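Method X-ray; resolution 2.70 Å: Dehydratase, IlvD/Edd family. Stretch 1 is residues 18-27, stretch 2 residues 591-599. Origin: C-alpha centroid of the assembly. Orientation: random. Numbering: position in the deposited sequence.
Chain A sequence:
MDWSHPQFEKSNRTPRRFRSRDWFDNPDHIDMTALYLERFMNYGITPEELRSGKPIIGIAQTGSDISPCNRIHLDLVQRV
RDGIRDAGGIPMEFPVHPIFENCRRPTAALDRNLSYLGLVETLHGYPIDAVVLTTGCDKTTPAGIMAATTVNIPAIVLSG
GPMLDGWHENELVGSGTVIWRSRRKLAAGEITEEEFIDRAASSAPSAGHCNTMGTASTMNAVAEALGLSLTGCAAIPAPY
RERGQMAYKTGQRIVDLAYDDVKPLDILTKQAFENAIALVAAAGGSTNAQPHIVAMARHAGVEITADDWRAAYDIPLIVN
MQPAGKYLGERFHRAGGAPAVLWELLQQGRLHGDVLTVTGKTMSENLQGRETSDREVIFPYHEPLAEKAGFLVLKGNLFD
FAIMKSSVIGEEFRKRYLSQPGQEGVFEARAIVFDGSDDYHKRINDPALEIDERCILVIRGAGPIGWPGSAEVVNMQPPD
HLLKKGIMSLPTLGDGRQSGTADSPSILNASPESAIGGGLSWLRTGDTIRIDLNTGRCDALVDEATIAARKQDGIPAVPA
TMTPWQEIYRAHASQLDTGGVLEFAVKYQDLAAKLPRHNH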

# COMPACT_ATOMS: atom_id res chain seq x y z
N PHE A 18 -13.15 22.30 18.07
CA PHE A 18 -11.84 22.37 17.45
C PHE A 18 -11.88 23.31 16.24
O PHE A 18 -12.93 23.57 15.65
CB PHE A 18 -11.42 20.97 17.03
CG PHE A 18 -11.33 20.00 18.17
CD1 PHE A 18 -10.22 19.98 18.99
CD2 PHE A 18 -12.33 19.07 18.38
CE1 PHE A 18 -10.12 19.07 20.03
CE2 PHE A 18 -12.24 18.15 19.42
CZ PHE A 18 -11.13 18.16 20.25
N ARG A 19 -10.71 23.84 15.88
CA ARG A 19 -10.67 24.75 14.73
C ARG A 19 -11.17 24.07 13.46
O ARG A 19 -11.63 24.75 12.54
CB ARG A 19 -9.26 25.28 14.51
CG ARG A 19 -8.22 24.27 14.88
CD ARG A 19 -6.86 24.90 14.87
NE ARG A 19 -6.29 24.96 13.53
CZ ARG A 19 -6.13 26.09 12.85
NH1 ARG A 19 -6.54 27.24 13.39
NH2 ARG A 19 -5.58 26.07 11.64
N SER A 20 -11.06 22.74 13.39
CA SER A 20 -11.66 22.02 12.27
C SER A 20 -13.12 22.41 12.10
O SER A 20 -13.57 22.65 10.97
CB SER A 20 -11.52 20.51 12.48
OG SER A 20 -11.73 20.12 13.83
N ARG A 21 -13.85 22.54 13.21
CA ARG A 21 -15.27 22.89 13.14
C ARG A 21 -15.52 24.20 12.42
O ARG A 21 -16.63 24.41 11.93
CB ARG A 21 -15.87 22.95 14.55
CG ARG A 21 -15.77 21.65 15.33
CD ARG A 21 -16.59 20.53 14.68
NE ARG A 21 -15.76 19.41 14.20
CZ ARG A 21 -16.22 18.36 13.53
NH1 ARG A 21 -17.52 18.26 13.27
NH2 ARG A 21 -15.39 17.39 13.14
N ASP A 22 -14.52 25.08 12.30
CA ASP A 22 -14.77 26.29 11.53
C ASP A 22 -14.86 26.02 10.04
O ASP A 22 -15.35 26.87 9.29
CB ASP A 22 -13.69 27.33 11.81
CG ASP A 22 -14.04 28.69 11.20
OD1 ASP A 22 -15.00 29.34 11.70
OD2 ASP A 22 -13.38 29.08 10.22
N TRP A 23 -14.40 24.86 9.57
CA TRP A 23 -14.59 24.45 8.19
C TRP A 23 -15.87 23.63 8.04
O TRP A 23 -16.67 23.87 7.13
CB TRP A 23 -13.41 23.62 7.69
CG TRP A 23 -12.19 24.36 7.23
CD1 TRP A 23 -11.79 24.54 5.95
CD2 TRP A 23 -11.17 24.94 8.06
NE1 TRP A 23 -10.60 25.23 5.91
CE2 TRP A 23 -10.20 25.48 7.20
CE3 TRP A 23 -10.99 25.06 9.44
CZ2 TRP A 23 -9.07 26.14 7.67
CZ3 TRP A 23 -9.86 25.72 9.91
CH2 TRP A 23 -8.91 26.25 9.02
N PHE A 24 -16.06 22.66 8.93
CA PHE A 24 -17.05 21.61 8.76
C PHE A 24 -18.37 21.88 9.47
O PHE A 24 -19.35 21.17 9.22
CB PHE A 24 -16.47 20.27 9.23
CG PHE A 24 -15.25 19.83 8.46
CD1 PHE A 24 -15.08 20.20 7.13
CD2 PHE A 24 -14.27 19.04 9.06
CE1 PHE A 24 -13.96 19.80 6.42
CE2 PHE A 24 -13.15 18.64 8.35
CZ PHE A 24 -12.99 19.01 7.04
N ASP A 25 -18.42 22.87 10.35
CA ASP A 25 -19.66 23.25 11.02
C ASP A 25 -19.66 24.76 11.29
O ASP A 25 -19.88 25.22 12.41
CB ASP A 25 -19.87 22.44 12.30
CG ASP A 25 -21.20 22.72 12.95
OD1 ASP A 25 -22.25 22.61 12.27
OD2 ASP A 25 -21.21 23.05 14.16
N ASN A 26 -19.39 25.54 10.24
CA ASN A 26 -19.29 26.99 10.40
C ASN A 26 -20.67 27.58 10.64
O ASN A 26 -21.60 27.31 9.86
CB ASN A 26 -18.65 27.62 9.16
CG ASN A 26 -18.34 29.09 9.36
OD1 ASN A 26 -18.94 29.95 8.73
ND2 ASN A 26 -17.40 29.38 10.26
N PRO A 27 -20.85 28.39 11.70
CA PRO A 27 -22.18 28.95 12.01
C PRO A 27 -22.70 29.89 10.94
O PRO A 27 -23.83 29.74 10.46
CB PRO A 27 -21.95 29.69 13.33
CG PRO A 27 -20.46 29.91 13.41
CD PRO A 27 -19.83 28.77 12.69
N LEU A 591 0.29 31.26 15.88
CA LEU A 591 -0.57 31.64 14.76
C LEU A 591 -1.95 30.98 14.81
O LEU A 591 -2.89 31.49 14.19
CB LEU A 591 0.08 31.31 13.42
CG LEU A 591 1.52 31.74 13.16
CD1 LEU A 591 1.84 31.67 11.67
CD2 LEU A 591 1.78 33.13 13.69
N ALA A 592 -2.10 29.86 15.53
CA ALA A 592 -3.41 29.21 15.60
C ALA A 592 -4.40 29.97 16.46
O ALA A 592 -5.56 29.54 16.57
CB ALA A 592 -3.28 27.78 16.12
N ALA A 593 -3.97 31.05 17.10
CA ALA A 593 -4.89 31.85 17.89
C ALA A 593 -5.88 32.62 17.01
O ALA A 593 -7.04 32.79 17.40
CB ALA A 593 -4.11 32.82 18.78
N LYS A 594 -5.44 33.07 15.84
CA LYS A 594 -6.29 33.78 14.91
C LYS A 594 -6.65 32.87 13.74
O LYS A 594 -5.81 32.11 13.25
CB LYS A 594 -5.61 35.06 14.40
CG LYS A 594 -6.45 35.85 13.39
CD LYS A 594 -7.36 36.88 14.07
CE LYS A 594 -7.70 38.04 13.13
NZ LYS A 594 -7.56 37.67 11.68
N LEU A 595 -7.90 32.93 13.31
CA LEU A 595 -8.33 32.15 12.17
C LEU A 595 -7.85 32.80 10.88
O LEU A 595 -7.39 33.94 10.88
CB LEU A 595 -9.85 32.02 12.18
CG LEU A 595 -10.36 30.88 13.05
CD1 LEU A 595 -11.88 30.80 12.97
CD2 LEU A 595 -9.73 29.57 12.62
N PRO A 596 -7.90 32.08 9.76
CA PRO A 596 -7.67 32.74 8.47
C PRO A 596 -8.98 33.02 7.72
O PRO A 596 -10.01 32.39 7.99
CB PRO A 596 -6.78 31.73 7.73
CG PRO A 596 -7.17 30.38 8.32
CD PRO A 596 -7.88 30.61 9.64
N ARG A 597 -8.94 33.97 6.79
CA ARG A 597 -10.15 34.31 6.04
C ARG A 597 -10.63 33.12 5.23
O ARG A 597 -9.84 32.25 4.83
CB ARG A 597 -9.88 35.49 5.11
CG ARG A 597 -8.85 36.48 5.61
CD ARG A 597 -8.39 37.35 4.46
NE ARG A 597 -9.44 38.25 3.99
CZ ARG A 597 -9.22 39.38 3.33
NH1 ARG A 597 -7.98 39.76 3.04
NH2 ARG A 597 -10.24 40.13 2.93
N HIS A 598 -11.93 33.07 4.97
CA HIS A 598 -12.46 32.08 4.04
C HIS A 598 -11.89 32.32 2.64
O HIS A 598 -11.41 33.41 2.32
CB HIS A 598 -13.99 32.13 4.04
CG HIS A 598 -14.62 31.63 5.30
ND1 HIS A 598 -14.71 30.29 5.62
CD2 HIS A 598 -15.18 32.30 6.34
CE1 HIS A 598 -15.30 30.16 6.79
NE2 HIS A 598 -15.60 31.36 7.25
N ASN A 599 -11.94 31.28 1.81
CA ASN A 599 -11.29 31.32 0.49
C ASN A 599 -12.26 31.55 -0.67
O ASN A 599 -11.80 31.74 -1.80
CB ASN A 599 -10.50 30.03 0.24
CG ASN A 599 -11.32 28.78 0.50
OD1 ASN A 599 -12.53 28.85 0.68
ND2 ASN A 599 -10.65 27.63 0.51

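No hydrogen bond links the two stretches; their contact, which buries 353 Å² summed over both sides, rests on packing and on loosely spaced polar groups.

The closest packing involves Leu595. Its CA-to-CB bond points sideways, yet the end of the side chain comes nearer, and Leu595 CD1 lies 3.5 Å from Asp22 CG. Its other methyl, Leu595 CD2, is 4.0 Å from Arg19 NH1. The leucine thus meets two side chains whose CA-to-CB bonds both point toward stretch 2; the backbone between them is held by a hydrogen bond from Asp22 N to Arg19 O at 2.9 Å.

Arg19 also reaches Ala592, whose CB sits over one face of the guanidinium, 4.3 Å from Arg19 NH1. Apolar contact with the flat face leaves the in-plane N-H groups available, and NE and NH2 are indeed hydrogen-bonded elsewhere in the structure. Ala592 O, at 4.0 Å from Arg19 NH1, is too distant for a hydrogen bond.

The polar approaches centre on His598. His598 CE1 is 4.1 Å from Asp22 OD2, and His598 NE2 is 3.9 Å from Asn26 OD1; both oxygens lie oblique to the ring. These spacings indicate proximity without direct bonding. Within stretch 1, Asp22 OD1 and Asn26 ND2 are 2.8 Å apart, so the two residues near the imidazole also adjoin each other.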